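Local coordinates for protein 2,3-dihydroxybenzoate-AMP ligase (Bacillus subtilis, PDB 1MDB) that belongs to the ANL superfamily of AMP-binding enzymes and is seen holding adenosine monophosphate and 2,3-dihydroxy-benzoic acid, at residues R202-S214 against N235-Y248. Sequence-based numbering, arbitrary orientation.
Sequences RTHDDYIYSLKRS and NYPLSSPGVLGVLY. With DBH (2,3-dihydroxy-benzoic acid), chain E.
Tyr207 is the main bump of this contact, a knob set into the hollow between Asn235, Leu238, Ser239 and Leu244. Its CG stands anti to the backbone N (chi1 -152°), which carries the phenol off helix 204-214 and into the hole. There Tyr207 OH donates to Asn235 OD1 at 2.9 Å, coming from 39° above the carbonyl plane, while Leu244 CD1 meets the ring edge. A tyrosine suits the place, being long enough to cross and polar only at its end. The ring turns its edge to the face of the Arg202 guanidinium, which Asp206 OD2 grips side-on through NE and NH2; a water joins Arg202 NH1 to Asn235 ND2.

One turn on, branched Leu211 fills the groove, CD2 tight against Ser239 CB (3.4 Å) and close to Gly245 N; small Ser239 leaves room for it and the phenol. The axes of 204-214 and 242-248 cross at -74°, 9.0 Å apart. At the C-terminal end of 242-248 Tyr248 crosses Lys212 obliquely, its OH against CG; just before that helix, Ser214 CB packs on Pro241.

The Asn235 amide, an acceptor to Tyr207, is also a donor, ND2 reaching 2,3-dihydroxy-benzoic acid O3 (3.1 Å). Tyr207 is thus a second-shell partner that probably steadies Asn235 in the ligand pocket of an ANL-superfamily AMP-binding enzyme.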
ATOM      1  N   ARG A 202      -0.624  12.750  -7.341  1.00 24.98           N
ATOM      2  CA  ARG A 202      -0.961  13.266  -6.006  1.00 27.01           C
ATOM      3  C   ARG A 202      -0.230  14.604  -5.868  1.00 28.30           C
ATOM      4  O   ARG A 202       0.937  14.725  -6.262  1.00 29.46           O
ATOM      5  CB  ARG A 202      -0.517  12.308  -4.887  1.00 26.20           C
ATOM      6  CG  ARG A 202      -1.183  10.923  -4.886  1.00 25.62           C
ATOM      7  CD  ARG A 202      -2.710  10.995  -4.886  1.00 25.85           C
ATOM      8  NE  ARG A 202      -3.256  11.505  -3.631  1.00 25.40           N
ATOM      9  CZ  ARG A 202      -3.430  10.775  -2.538  1.00 28.17           C
ATOM     10  NH1 ARG A 202      -3.107   9.486  -2.543  1.00 25.76           N
ATOM     11  NH2 ARG A 202      -3.910  11.339  -1.433  1.00 28.33           N
ATOM     12  N   THR A 203      -0.922  15.614  -5.350  1.00 28.60           N
ATOM     13  CA  THR A 203      -0.326  16.936  -5.172  1.00 28.85           C
ATOM     14  C   THR A 203       0.191  17.047  -3.735  1.00 30.30           C
ATOM     15  O   THR A 203      -0.173  16.242  -2.878  1.00 27.45           O
ATOM     16  CB  THR A 203      -1.361  18.077  -5.430  1.00 31.78           C
ATOM     17  OG1 THR A 203      -2.381  18.043  -4.421  1.00 31.39           O
ATOM     18  CG2 THR A 203      -2.021  17.913  -6.812  1.00 27.79           C
ATOM     19  N   HIS A 204       1.048  18.034  -3.487  1.00 29.28           N
ATOM     20  CA  HIS A 204       1.609  18.254  -2.162  1.00 31.48           C
ATOM     21  C   HIS A 204       0.479  18.490  -1.169  1.00 31.49           C
ATOM     22  O   HIS A 204       0.425  17.864  -0.111  1.00 32.74           O
ATOM     23  CB  HIS A 204       2.535  19.483  -2.152  1.00 28.87           C
ATOM     24  CG  HIS A 204       3.694  19.394  -3.100  1.00 30.19           C
ATOM     25  ND1 HIS A 204       4.988  19.167  -2.677  1.00 31.34           N
ATOM     26  CD2 HIS A 204       3.757  19.525  -4.445  1.00 27.74           C
ATOM     27  CE1 HIS A 204       5.797  19.163  -3.721  1.00 29.37           C
ATOM     28  NE2 HIS A 204       5.076  19.379  -4.807  1.00 30.00           N
ATOM     29  N   ASP A 205      -0.426  19.403  -1.510  1.00 33.56           N
ATOM     30  CA  ASP A 205      -1.547  19.718  -0.626  1.00 34.62           C
ATOM     31  C   ASP A 205      -2.441  18.535  -0.271  1.00 33.29           C
ATOM     32  O   ASP A 205      -2.703  18.284   0.908  1.00 33.32           O
ATOM     33  CB  ASP A 205      -2.431  20.819  -1.229  1.00 37.34           C
ATOM     34  CG  ASP A 205      -1.935  22.212  -0.898  1.00 39.91           C
ATOM     35  OD1 ASP A 205      -1.573  22.447   0.277  1.00 39.63           O
ATOM     36  OD2 ASP A 205      -1.917  23.071  -1.805  1.00 39.44           O
ATOM     37  N   ASP A 206      -2.925  17.806  -1.271  1.00 31.72           N
ATOM     38  CA  ASP A 206      -3.817  16.702  -0.949  1.00 30.69           C
ATOM     39  C   ASP A 206      -3.104  15.547  -0.246  1.00 30.39           C
ATOM     40  O   ASP A 206      -3.685  14.920   0.624  1.00 29.61           O
ATOM     41  CB  ASP A 206      -4.583  16.216  -2.198  1.00 30.49           C
ATOM     42  CG  ASP A 206      -3.799  15.212  -3.035  1.00 32.91           C
ATOM     43  OD1 ASP A 206      -3.242  15.596  -4.089  1.00 30.90           O
ATOM     44  OD2 ASP A 206      -3.744  14.033  -2.631  1.00 32.90           O
ATOM     45  N   TYR A 207      -1.838  15.289  -0.573  1.00 31.37           N
ATOM     46  CA  TYR A 207      -1.141  14.179   0.088  1.00 30.35           C
ATOM     47  C   TYR A 207      -0.747  14.538   1.517  1.00 31.37           C
ATOM     48  O   TYR A 207      -0.951  13.753   2.441  1.00 30.19           O
ATOM     49  CB  TYR A 207       0.115  13.761  -0.679  1.00 31.29           C
ATOM     50  CG  TYR A 207       0.477  12.293  -0.484  1.00 30.46           C
ATOM     51  CD1 TYR A 207      -0.380  11.286  -0.925  1.00 31.54           C
ATOM     52  CD2 TYR A 207       1.673  11.915   0.118  1.00 30.91           C
ATOM     53  CE1 TYR A 207      -0.056   9.941  -0.777  1.00 34.13           C
ATOM     54  CE2 TYR A 207       2.010  10.563   0.272  1.00 32.28           C
ATOM     55  CZ  TYR A 207       1.140   9.583  -0.179  1.00 33.07           C
ATOM     56  OH  TYR A 207       1.449   8.247  -0.045  1.00 32.91           O
ATOM     57  N   ILE A 208      -0.177  15.722   1.704  1.00 31.11           N
ATOM     58  CA  ILE A 208       0.218  16.123   3.041  1.00 31.48           C
ATOM     59  C   ILE A 208      -1.012  16.135   3.968  1.00 30.97           C
ATOM     60  O   ILE A 208      -0.916  15.810   5.152  1.00 29.53           O
ATOM     61  CB  ILE A 208       0.955  17.487   2.999  1.00 31.56           C
ATOM     62  CG1 ILE A 208       2.248  17.317   2.181  1.00 30.00           C
ATOM     63  CG2 ILE A 208       1.281  17.954   4.418  1.00 29.04           C
ATOM     64  CD1 ILE A 208       3.040  18.586   1.944  1.00 28.55           C
ATOM     65  N   TYR A 209      -2.179  16.475   3.428  1.00 30.89           N
ATOM     66  CA  TYR A 209      -3.390  16.442   4.248  1.00 30.61           C
ATOM     67  C   TYR A 209      -3.643  14.998   4.696  1.00 31.13           C
ATOM     68  O   TYR A 209      -3.940  14.746   5.871  1.00 31.71           O
ATOM     69  CB  TYR A 209      -4.610  16.939   3.475  1.00 29.61           C
ATOM     70  CG  TYR A 209      -5.891  16.781   4.261  1.00 33.92           C
ATOM     71  CD1 TYR A 209      -6.059  17.430   5.488  1.00 34.15           C
ATOM     72  CD2 TYR A 209      -6.921  15.951   3.806  1.00 32.79           C
ATOM     73  CE1 TYR A 209      -7.216  17.255   6.243  1.00 36.77           C
ATOM     74  CE2 TYR A 209      -8.089  15.770   4.557  1.00 35.91           C
ATOM     75  CZ  TYR A 209      -8.227  16.425   5.775  1.00 37.30           C
ATOM     76  OH  TYR A 209      -9.365  16.248   6.533  1.00 40.93           O
ATOM     77  N   SER A 210      -3.527  14.047   3.766  1.00 30.30           N
ATOM     78  CA  SER A 210      -3.733  12.638   4.113  1.00 29.64           C
ATOM     79  C   SER A 210      -2.748  12.222   5.212  1.00 30.72           C
ATOM     80  O   SER A 210      -3.078  11.397   6.067  1.00 28.87           O
ATOM     81  CB  SER A 210      -3.550  11.735   2.886  1.00 30.69           C
ATOM     82  OG  SER A 210      -2.185  11.399   2.686  1.00 30.52           O
ATOM     83  N   LEU A 211      -1.537  12.785   5.185  1.00 30.17           N
ATOM     84  CA  LEU A 211      -0.533  12.474   6.202  1.00 30.93           C
ATOM     85  C   LEU A 211      -0.922  13.068   7.572  1.00 31.85           C
ATOM     86  O   LEU A 211      -0.785  12.411   8.609  1.00 32.18           O
ATOM     87  CB  LEU A 211       0.841  13.010   5.771  1.00 30.51           C
ATOM     88  CG  LEU A 211       1.471  12.398   4.510  1.00 33.21           C
ATOM     89  CD1 LEU A 211       2.781  13.117   4.182  1.00 32.03           C
ATOM     90  CD2 LEU A 211       1.725  10.906   4.730  1.00 28.80           C
ATOM     91  N   LYS A 212      -1.413  14.305   7.571  1.00 33.26           N
ATOM     92  CA  LYS A 212      -1.816  14.969   8.808  1.00 34.60           C
ATOM     93  C   LYS A 212      -2.969  14.244   9.485  1.00 33.90           C
ATOM     94  O   LYS A 212      -2.995  14.116  10.705  1.00 33.83           O
ATOM     95  CB  LYS A 212      -2.236  16.418   8.539  1.00 37.19           C
ATOM     96  CG  LYS A 212      -2.264  17.278   9.803  1.00 41.58           C
ATOM     97  CD  LYS A 212      -3.004  18.595   9.600  1.00 44.96           C
ATOM     98  CE  LYS A 212      -4.506  18.375   9.569  1.00 49.29           C
ATOM     99  NZ  LYS A 212      -5.271  19.651   9.421  1.00 53.25           N
ATOM    100  N   ARG A 213      -3.936  13.779   8.702  1.00 33.36           N
ATOM    101  CA  ARG A 213      -5.066  13.064   9.281  1.00 33.65           C
ATOM    102  C   ARG A 213      -4.627  11.703   9.816  1.00 33.40           C
ATOM    103  O   ARG A 213      -5.054  11.291  10.894  1.00 32.24           O
ATOM    104  CB  ARG A 213      -6.180  12.897   8.249  1.00 35.01           C
ATOM    105  CG  ARG A 213      -7.163  14.057   8.189  1.00 40.51           C
ATOM    106  CD  ARG A 213      -8.294  13.900   9.214  1.00 43.44           C
ATOM    107  NE  ARG A 213      -7.897  14.235  10.580  1.00 45.95           N
ATOM    108  CZ  ARG A 213      -8.486  13.744  11.667  1.00 46.80           C
ATOM    109  NH1 ARG A 213      -9.494  12.891  11.548  1.00 45.17           N
ATOM    110  NH2 ARG A 213      -8.071  14.107  12.876  1.00 47.85           N
ATOM    111  N   SER A 214      -3.765  11.012   9.073  1.00 32.77           N
ATOM    112  CA  SER A 214      -3.277   9.706   9.510  1.00 32.07           C
ATOM    113  C   SER A 214      -2.496   9.863  10.812  1.00 32.53           C
ATOM    114  O   SER A 214      -2.570   9.016  11.688  1.00 33.75           O
ATOM    115  CB  SER A 214      -2.377   9.082   8.440  1.00 32.64           C
ATOM    116  OG  SER A 214      -3.082   8.903   7.222  1.00 32.36           O
ATOM    117  N   ASN A 235       1.598   2.905  -1.110  1.00 27.54           N
ATOM    118  CA  ASN A 235       0.800   3.916  -0.397  1.00 30.14           C
ATOM    119  C   ASN A 235       0.565   3.661   1.098  1.00 29.14           C
ATOM    120  O   ASN A 235       0.605   4.591   1.901  1.00 29.25           O
ATOM    121  CB  ASN A 235      -0.552   4.109  -1.098  1.00 30.31           C
ATOM    122  CG  ASN A 235      -1.201   5.462  -0.777  1.00 34.19           C
ATOM    123  OD1 ASN A 235      -0.628   6.519  -1.048  1.00 35.59           O
ATOM    124  ND2 ASN A 235      -2.407   5.425  -0.209  1.00 32.72           N
ATOM    125  N   TYR A 236       0.320   2.407   1.454  1.00 26.62           N
ATOM    126  CA  TYR A 236       0.048   1.998   2.828  1.00 27.49           C
ATOM    127  C   TYR A 236       1.264   2.257   3.747  1.00 27.16           C
ATOM    128  O   TYR A 236       1.184   3.076   4.674  1.00 25.61           O
ATOM    129  CB  TYR A 236      -0.384   0.517   2.803  1.00 26.67           C
ATOM    130  CG  TYR A 236      -0.623  -0.185   4.127  1.00 24.61           C
ATOM    131  CD1 TYR A 236      -0.578  -1.577   4.188  1.00 23.52           C
ATOM    132  CD2 TYR A 236      -0.897   0.518   5.307  1.00 25.69           C
ATOM    133  CE1 TYR A 236      -0.791  -2.264   5.372  1.00 23.72           C
ATOM    134  CE2 TYR A 236      -1.114  -0.168   6.518  1.00 24.05           C
ATOM    135  CZ  TYR A 236      -1.056  -1.562   6.533  1.00 24.32           C
ATOM    136  OH  TYR A 236      -1.245  -2.280   7.689  1.00 22.11           O
ATOM    137  N   PRO A 237       2.403   1.588   3.497  1.00 24.80           N
ATOM    138  CA  PRO A 237       3.569   1.828   4.361  1.00 25.47           C
ATOM    139  C   PRO A 237       4.277   3.171   4.116  1.00 26.35           C
ATOM    140  O   PRO A 237       5.256   3.504   4.794  1.00 25.50           O
ATOM    141  CB  PRO A 237       4.464   0.624   4.073  1.00 25.34           C
ATOM    142  CG  PRO A 237       4.155   0.333   2.620  1.00 24.90           C
ATOM    143  CD  PRO A 237       2.644   0.448   2.595  1.00 23.29           C
ATOM    144  N   LEU A 238       3.791   3.946   3.152  1.00 24.92           N
ATOM    145  CA  LEU A 238       4.383   5.250   2.877  1.00 24.00           C
ATOM    146  C   LEU A 238       3.607   6.392   3.516  1.00 24.78           C
ATOM    147  O   LEU A 238       4.202   7.402   3.894  1.00 22.72           O
ATOM    148  CB  LEU A 238       4.437   5.530   1.368  1.00 26.67           C
ATOM    149  CG  LEU A 238       5.077   6.863   0.930  1.00 26.15           C
ATOM    150  CD1 LEU A 238       6.604   6.735   1.028  1.00 27.01           C
ATOM    151  CD2 LEU A 238       4.695   7.202  -0.513  1.00 25.01           C
ATOM    152  N   SER A 239       2.289   6.233   3.643  1.00 23.43           N
ATOM    153  CA  SER A 239       1.453   7.325   4.147  1.00 25.76           C
ATOM    154  C   SER A 239       0.257   7.020   5.058  1.00 25.47           C
ATOM    155  O   SER A 239      -0.477   7.946   5.419  1.00 25.65           O
ATOM    156  CB  SER A 239       0.910   8.099   2.949  1.00 28.97           C
ATOM    157  OG  SER A 239      -0.070   7.315   2.284  1.00 27.87           O
ATOM    158  N   SER A 240       0.045   5.767   5.444  1.00 23.62           N
ATOM    159  CA  SER A 240      -1.121   5.467   6.278  1.00 25.51           C
ATOM    160  C   SER A 240      -0.858   4.820   7.634  1.00 26.40           C
ATOM    161  O   SER A 240      -1.324   3.707   7.889  1.00 26.18           O
ATOM    162  CB  SER A 240      -2.097   4.582   5.494  1.00 24.99           C
ATOM    163  OG  SER A 240      -2.433   5.163   4.242  1.00 21.38           O
ATOM    164  N   PRO A 241      -0.112   5.500   8.529  1.00 27.20           N
ATOM    165  CA  PRO A 241       0.518   6.817   8.365  1.00 26.23           C
ATOM    166  C   PRO A 241       1.833   6.706   7.586  1.00 26.03           C
ATOM    167  O   PRO A 241       2.299   7.676   6.986  1.00 27.28           O
ATOM    168  CB  PRO A 241       0.724   7.273   9.811  1.00 26.99           C
ATOM    169  CG  PRO A 241       0.982   5.979  10.526  1.00 25.22           C
ATOM    170  CD  PRO A 241      -0.078   5.083   9.944  1.00 26.08           C
ATOM    171  N   GLY A 242       2.429   5.520   7.618  1.00 24.04           N
ATOM    172  CA  GLY A 242       3.658   5.277   6.885  1.00 26.83           C
ATOM    173  C   GLY A 242       4.924   5.988   7.339  1.00 26.85           C
ATOM    174  O   GLY A 242       4.959   6.645   8.386  1.00 27.66           O
ATOM    175  N   VAL A 243       5.977   5.845   6.542  1.00 27.43           N
ATOM    176  CA  VAL A 243       7.260   6.467   6.848  1.00 26.87           C
ATOM    177  C   VAL A 243       7.146   7.991   6.746  1.00 28.88           C
ATOM    178  O   VAL A 243       7.748   8.728   7.539  1.00 30.24           O
ATOM    179  CB  VAL A 243       8.374   5.938   5.901  1.00 26.38           C
ATOM    180  CG1 VAL A 243       8.600   4.443   6.149  1.00 26.55           C
ATOM    181  CG2 VAL A 243       7.981   6.152   4.437  1.00 25.76           C
ATOM    182  N   LEU A 244       6.361   8.466   5.784  1.00 27.28           N
ATOM    183  CA  LEU A 244       6.179   9.900   5.605  1.00 28.26           C
ATOM    184  C   LEU A 244       5.309  10.494   6.709  1.00 29.92           C
ATOM    185  O   LEU A 244       5.504  11.642   7.111  1.00 30.73           O
ATOM    186  CB  LEU A 244       5.571  10.198   4.225  1.00 26.46           C
ATOM    187  CG  LEU A 244       6.440   9.743   3.038  1.00 24.97           C
ATOM    188  CD1 LEU A 244       5.861  10.317   1.760  1.00 24.96           C
ATOM    189  CD2 LEU A 244       7.904  10.220   3.215  1.00 24.43           C
ATOM    190  N   GLY A 245       4.334   9.727   7.188  1.00 31.42           N
ATOM    191  CA  GLY A 245       3.498  10.231   8.265  1.00 31.09           C
ATOM    192  C   GLY A 245       4.353  10.383   9.517  1.00 29.06           C
ATOM    193  O   GLY A 245       4.227  11.356  10.259  1.00 28.91           O
ATOM    194  N   VAL A 246       5.241   9.417   9.734  1.00 28.12           N
ATOM    195  CA  VAL A 246       6.134   9.424  10.890  1.00 29.09           C
ATOM    196  C   VAL A 246       7.101  10.616  10.862  1.00 30.18           C
ATOM    197  O   VAL A 246       7.447  11.160  11.909  1.00 31.06           O
ATOM    198  CB  VAL A 246       6.929   8.083  10.980  1.00 28.65           C
ATOM    199  CG1 VAL A 246       7.901   8.103  12.163  1.00 27.25           C
ATOM    200  CG2 VAL A 246       5.953   6.923  11.145  1.00 28.67           C
ATOM    201  N   LEU A 247       7.522  11.034   9.672  1.00 30.20           N
ATOM    202  CA  LEU A 247       8.436  12.167   9.564  1.00 30.88           C
ATOM    203  C   LEU A 247       7.623  13.436   9.774  1.00 31.80           C
ATOM    204  O   LEU A 247       8.131  14.432  10.270  1.00 30.54           O
ATOM    205  CB  LEU A 247       9.102  12.223   8.182  1.00 31.25           C
ATOM    206  CG  LEU A 247       9.926  11.047   7.652  1.00 32.75           C
ATOM    207  CD1 LEU A 247      10.517  11.445   6.310  1.00 34.36           C
ATOM    208  CD2 LEU A 247      11.028  10.663   8.618  1.00 32.83           C
ATOM    209  N   TYR A 248       6.351  13.390   9.388  1.00 32.46           N
ATOM    210  CA  TYR A 248       5.474  14.540   9.548  1.00 32.47           C
ATOM    211  C   TYR A 248       5.342  14.864  11.032  1.00 33.77           C
ATOM    212  O   TYR A 248       5.342  16.030  11.427  1.00 34.72           O
ATOM    213  CB  TYR A 248       4.083  14.239   8.978  1.00 32.34           C
ATOM    214  CG  TYR A 248       3.104  15.400   9.082  1.00 32.81           C
ATOM    215  CD1 TYR A 248       2.872  16.246   7.994  1.00 33.76           C
ATOM    216  CD2 TYR A 248       2.428  15.662  10.276  1.00 33.75           C
ATOM    217  CE1 TYR A 248       1.993  17.323   8.092  1.00 32.39           C
ATOM    218  CE2 TYR A 248       1.544  16.733  10.387  1.00 33.62           C
ATOM    219  CZ  TYR A 248       1.328  17.558   9.292  1.00 35.90           C
ATOM    220  OH  TYR A 248       0.428  18.596   9.392  1.00 34.87           O
TER
HETATM  221  C21 DBH E 601      -3.857  -0.384  -0.357  1.00 37.74           C
HETATM  222  O9  DBH E 601      -4.114  -1.693  -0.480  1.00 41.58           O
HETATM  223  C18 DBH E 601      -3.814   0.312   0.955  1.00 38.15           C
HETATM  224  C15 DBH E 601      -3.980  -0.434   2.160  1.00 36.66           C
HETATM  225  C12 DBH E 601      -3.962   0.215   3.412  1.00 35.53           C
HETATM  226  C3  DBH E 601      -3.625   1.729   1.017  1.00 38.44           C
HETATM  227  O3  DBH E 601      -3.451   2.521  -0.135  1.00 34.01           O
HETATM  228  C6  DBH E 601      -3.610   2.372   2.270  1.00 36.87           C
HETATM  229  C9  DBH E 601      -3.778   1.630   3.464  1.00 37.26           C
HETATM  230  O6  DBH E 601      -3.436   3.736   2.335  1.00 43.05           O
HETATM  231  O   HOH W   1      -4.254   7.937   0.007  1.00 26.40           O
HETATM  232  O   HOH W   2      -2.537   8.697   1.904  1.00 36.16           O